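Local coordinates for protein L-ribulose 3-epimerase (Methylomonas sp. DH-1, PDB 7CJ5) that catalyses the manganese-dependent epimerization of ketoses at C3, most actively L-ribulose, and also interconverts D-allulose and D-fructose, at residues G36-E41 with N63-A68. Sequence-based numbering, arbitrary orientation.
Sequences GYDYIE and NLRAHA. With BDF (beta-D-fructopyranose), chain F.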
ATOM      1  N   GLY A  36      23.841   0.283 -17.404  1.00 18.82           N
ATOM      2  CA  GLY A  36      23.604   0.942 -18.703  1.00 19.20           C
ATOM      3  C   GLY A  36      22.662   2.126 -18.592  1.00 18.61           C
ATOM      4  O   GLY A  36      22.194   2.627 -19.648  1.00 15.29           O
ATOM      5  N   TYR A  37      22.386   2.577 -17.370  1.00 15.60           N
ATOM      6  CA  TYR A  37      21.565   3.784 -17.104  1.00 14.87           C
ATOM      7  C   TYR A  37      22.303   5.038 -17.580  1.00 15.49           C
ATOM      8  O   TYR A  37      23.550   5.044 -17.636  1.00 15.93           O
ATOM      9  CB  TYR A  37      21.190   3.869 -15.626  1.00 13.25           C
ATOM     10  CG  TYR A  37      20.257   2.773 -15.181  1.00 13.12           C
ATOM     11  CD1 TYR A  37      18.900   2.843 -15.452  1.00 13.08           C
ATOM     12  CD2 TYR A  37      20.736   1.643 -14.543  1.00 13.07           C
ATOM     13  CE1 TYR A  37      18.034   1.839 -15.058  1.00 13.92           C
ATOM     14  CE2 TYR A  37      19.885   0.624 -14.146  1.00 14.17           C
ATOM     15  CZ  TYR A  37      18.527   0.725 -14.399  1.00 13.88           C
ATOM     16  OH  TYR A  37      17.682  -0.278 -14.030  1.00 14.76           O
ATOM     17  N   ASP A  38      21.518   6.053 -17.950  1.00 14.49           N
ATOM     18  CA  ASP A  38      21.986   7.379 -18.426  1.00 16.54           C
ATOM     19  C   ASP A  38      22.299   8.278 -17.227  1.00 15.48           C
ATOM     20  O   ASP A  38      23.150   9.192 -17.368  1.00 15.78           O
ATOM     21  CB  ASP A  38      20.921   8.032 -19.309  1.00 16.04           C
ATOM     22  CG  ASP A  38      20.529   7.166 -20.487  1.00 16.20           C
ATOM     23  OD1 ASP A  38      21.436   6.803 -21.259  1.00 17.74           O
ATOM     24  OD2 ASP A  38      19.327   6.871 -20.626  1.00 16.44           O
ATOM     25  N   TYR A  39      21.639   8.040 -16.093  1.00 14.31           N
ATOM     26  CA  TYR A  39      21.785   8.895 -14.889  1.00 14.99           C
ATOM     27  C   TYR A  39      21.580   8.048 -13.638  1.00 14.95           C
ATOM     28  O   TYR A  39      21.017   6.936 -13.707  1.00 14.47           O
ATOM     29  CB  TYR A  39      20.836  10.100 -14.925  1.00 15.66           C
ATOM     30  CG  TYR A  39      19.369   9.790 -14.747  1.00 15.89           C
ATOM     31  CD1 TYR A  39      18.561   9.519 -15.839  1.00 15.81           C
ATOM     32  CD2 TYR A  39      18.786   9.760 -13.489  1.00 16.27           C
ATOM     33  CE1 TYR A  39      17.218   9.227 -15.688  1.00 15.81           C
ATOM     34  CE2 TYR A  39      17.440   9.472 -13.321  1.00 15.41           C
ATOM     35  CZ  TYR A  39      16.657   9.192 -14.424  1.00 15.20           C
ATOM     36  OH  TYR A  39      15.341   8.875 -14.269  1.00 17.09           O
ATOM     37  N   ILE A  40      22.072   8.576 -12.524  1.00 15.07           N
ATOM     38  CA  ILE A  40      21.766   8.064 -11.164  1.00 15.71           C
ATOM     39  C   ILE A  40      20.813   9.063 -10.514  1.00 14.95           C
ATOM     40  O   ILE A  40      21.026  10.291 -10.660  1.00 14.21           O
ATOM     41  CB  ILE A  40      23.038   7.850 -10.324  1.00 17.40           C
ATOM     42  CG1 ILE A  40      22.691   7.307  -8.936  1.00 18.35           C
ATOM     43  CG2 ILE A  40      23.875   9.118 -10.245  1.00 17.76           C
ATOM     44  CD1 ILE A  40      23.827   6.566  -8.289  1.00 18.56           C
ATOM     45  N   GLU A  41      19.773   8.545  -9.870  1.00 14.79           N
ATOM     46  CA  GLU A  41      18.873   9.345  -9.012  1.00 14.08           C
ATOM     47  C   GLU A  41      19.442   9.294  -7.591  1.00 13.61           C
ATOM     48  O   GLU A  41      19.386   8.231  -6.948  1.00 15.27           O
ATOM     49  CB  GLU A  41      17.447   8.820  -9.091  1.00 14.74           C
ATOM     50  CG  GLU A  41      16.469   9.684  -8.314  1.00 14.90           C
ATOM     51  CD  GLU A  41      15.037   9.210  -8.430  1.00 15.29           C
ATOM     52  OE1 GLU A  41      14.598   8.995  -9.568  1.00 17.37           O
ATOM     53  OE2 GLU A  41      14.381   9.036  -7.388  1.00 17.66           O
ATOM     54  N   ASN A  63      31.199   9.337 -16.369  1.00 22.52           N
ATOM     55  CA  ASN A  63      30.447  10.062 -17.433  1.00 25.56           C
ATOM     56  C   ASN A  63      28.947   9.824 -17.269  1.00 22.74           C
ATOM     57  O   ASN A  63      28.272   9.543 -18.262  1.00 24.86           O
ATOM     58  CB  ASN A  63      30.906   9.651 -18.827  1.00 28.26           C
ATOM     59  CG  ASN A  63      32.299  10.163 -19.098  1.00 33.98           C
ATOM     60  OD1 ASN A  63      32.506  11.374 -19.167  1.00 41.99           O
ATOM     61  ND2 ASN A  63      33.258   9.255 -19.198  1.00 34.38           N
ATOM     62  N   LEU A  64      28.459   9.947 -16.042  1.00 21.13           N
ATOM     63  CA  LEU A  64      27.045   9.713 -15.686  1.00 20.31           C
ATOM     64  C   LEU A  64      26.419  11.046 -15.262  1.00 18.95           C
ATOM     65  O   LEU A  64      27.087  11.842 -14.568  1.00 19.98           O
ATOM     66  CB  LEU A  64      27.001   8.673 -14.563  1.00 20.37           C
ATOM     67  CG  LEU A  64      25.685   7.908 -14.420  1.00 20.44           C
ATOM     68  CD1 LEU A  64      25.436   6.990 -15.609  1.00 20.51           C
ATOM     69  CD2 LEU A  64      25.682   7.119 -13.127  1.00 18.25           C
ATOM     70  N   ARG A  65      25.182  11.279 -15.679  1.00 18.98           N
ATOM     71  CA  ARG A  65      24.368  12.436 -15.232  1.00 18.14           C
ATOM     72  C   ARG A  65      23.696  12.062 -13.912  1.00 17.21           C
ATOM     73  O   ARG A  65      23.716  10.866 -13.555  1.00 16.94           O
ATOM     74  CB  ARG A  65      23.339  12.801 -16.304  1.00 19.54           C
ATOM     75  CG  ARG A  65      23.984  13.230 -17.614  1.00 22.95           C
ATOM     76  CD  ARG A  65      22.991  13.919 -18.511  1.00 25.23           C
ATOM     77  NE  ARG A  65      21.975  13.024 -19.033  1.00 26.96           N
ATOM     78  CZ  ARG A  65      22.166  12.145 -20.013  1.00 29.42           C
ATOM     79  NH1 ARG A  65      23.361  12.016 -20.568  1.00 34.59           N
ATOM     80  NH2 ARG A  65      21.162  11.395 -20.439  1.00 25.75           N
ATOM     81  N   ALA A  66      23.133  13.054 -13.222  1.00 16.95           N
ATOM     82  CA  ALA A  66      22.445  12.873 -11.929  1.00 16.43           C
ATOM     83  C   ALA A  66      21.165  13.702 -11.906  1.00 15.85           C
ATOM     84  O   ALA A  66      21.170  14.839 -12.415  1.00 17.18           O
ATOM     85  CB  ALA A  66      23.353  13.264 -10.792  1.00 17.25           C
ATOM     86  N   HIS A  67      20.112  13.122 -11.336  1.00 15.16           N
ATOM     87  CA  HIS A  67      18.931  13.839 -10.801  1.00 15.15           C
ATOM     88  C   HIS A  67      18.848  13.479  -9.320  1.00 14.84           C
ATOM     89  O   HIS A  67      19.712  12.703  -8.855  1.00 14.22           O
ATOM     90  CB  HIS A  67      17.666  13.485 -11.586  1.00 15.04           C
ATOM     91  CG  HIS A  67      17.715  13.878 -13.022  1.00 15.55           C
ATOM     92  ND1 HIS A  67      17.927  15.189 -13.426  1.00 17.16           N
ATOM     93  CD2 HIS A  67      17.546  13.147 -14.146  1.00 15.91           C
ATOM     94  CE1 HIS A  67      17.897  15.246 -14.748  1.00 17.52           C
ATOM     95  NE2 HIS A  67      17.662  13.999 -15.219  1.00 16.51           N
ATOM     96  N   ALA A  68      17.895  14.043  -8.589  1.00 15.54           N
ATOM     97  CA  ALA A  68      17.774  13.780  -7.141  1.00 16.14           C
ATOM     98  C   ALA A  68      16.310  13.592  -6.766  1.00 15.68           C
ATOM     99  O   ALA A  68      15.428  14.201  -7.396  1.00 18.06           O
ATOM    100  CB  ALA A  68      18.410  14.892  -6.338  1.00 16.68           C
TER
HETATM  101  C1  BDF F 304      16.848   6.842 -24.759  1.00 30.66           C
HETATM  102  C2  BDF F 304      18.195   6.303 -25.215  1.00 30.60           C
HETATM  103  C3  BDF F 304      19.295   6.525 -24.163  1.00 28.74           C
HETATM  104  C4  BDF F 304      20.652   6.145 -24.743  1.00 32.70           C
HETATM  105  C5  BDF F 304      20.917   6.939 -26.010  1.00 33.75           C
HETATM  106  C6  BDF F 304      19.781   6.720 -26.990  1.00 34.41           C
HETATM  107  O1  BDF F 304      15.846   6.404 -25.668  1.00 31.97           O
HETATM  108  O2  BDF F 304      18.111   4.921 -25.468  1.00 31.86           O
HETATM  109  O3  BDF F 304      19.011   5.734 -23.014  1.00 28.34           O
HETATM  110  O4  BDF F 304      21.684   6.380 -23.783  1.00 32.10           O
HETATM  111  O5  BDF F 304      21.013   8.334 -25.706  1.00 31.74           O
HETATM  112  O6  BDF F 304      18.504   7.034 -26.406  1.00 31.35           O
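Leu64 sends CD1 against the backbone just ahead of the strand, 3.4 Å from Tyr37 O and only slightly farther from the carbonyl oxygen of Asp38. Asp38 O also takes a weak hydrogen bond from Arg65 N (3.4 Å) and lies over one face of the Arg65 guanidinium, whose chain bends at chi3 (-69°) to bring NH2 alongside Asp38 CB; NH2 itself is salt-bridged to Glu8. The Asp38 carboxylate turns to a beta-D-fructopyranose outside the barrel's active site, OD1 accepting from sugar O4 at 2.6 Å and OD2 from sugar O3 at 2.7 Å, while Tyr9 N also binds OD2. With alanine in its place, both sugar hydroxyls and the amide of Tyr9 would probably lose this acceptor, and the hold on this sugar would weaken. From Tyr39 onward the chains pair as neighbouring parallel strands of the TIM barrel, linked through helix 52-61 in a beta-alpha-beta unit. Tyr39 CG sits between the backbone N and the carbonyl carbon (chi1 70°), which sets the ring beside His67: the imidazole edge points at the phenol face in a T-shaped stack, His67 CD2 over the centre of the Tyr39 ring and the planes at 67°. Glu8 accepts from His67 NE2, and Thr244 bonds the phenol OH. Ile40 grips the second strand through both backbone polar atoms, its N bonding Arg65 O at 3.0 Å and its O receiving His67 N at 3.1 Å. On the helix-facing side its CB meets Leu64 CD2 at 3.9 Å, the two side chains crossing nearly perpendicularly against Ile29. Glu41 adds a CA-H...O contact to His67 O (3.5 Å), and its extended chain carries the carboxylate to Ser69, which binds the ketose substrates, and to His211, which binds both them and the manganese.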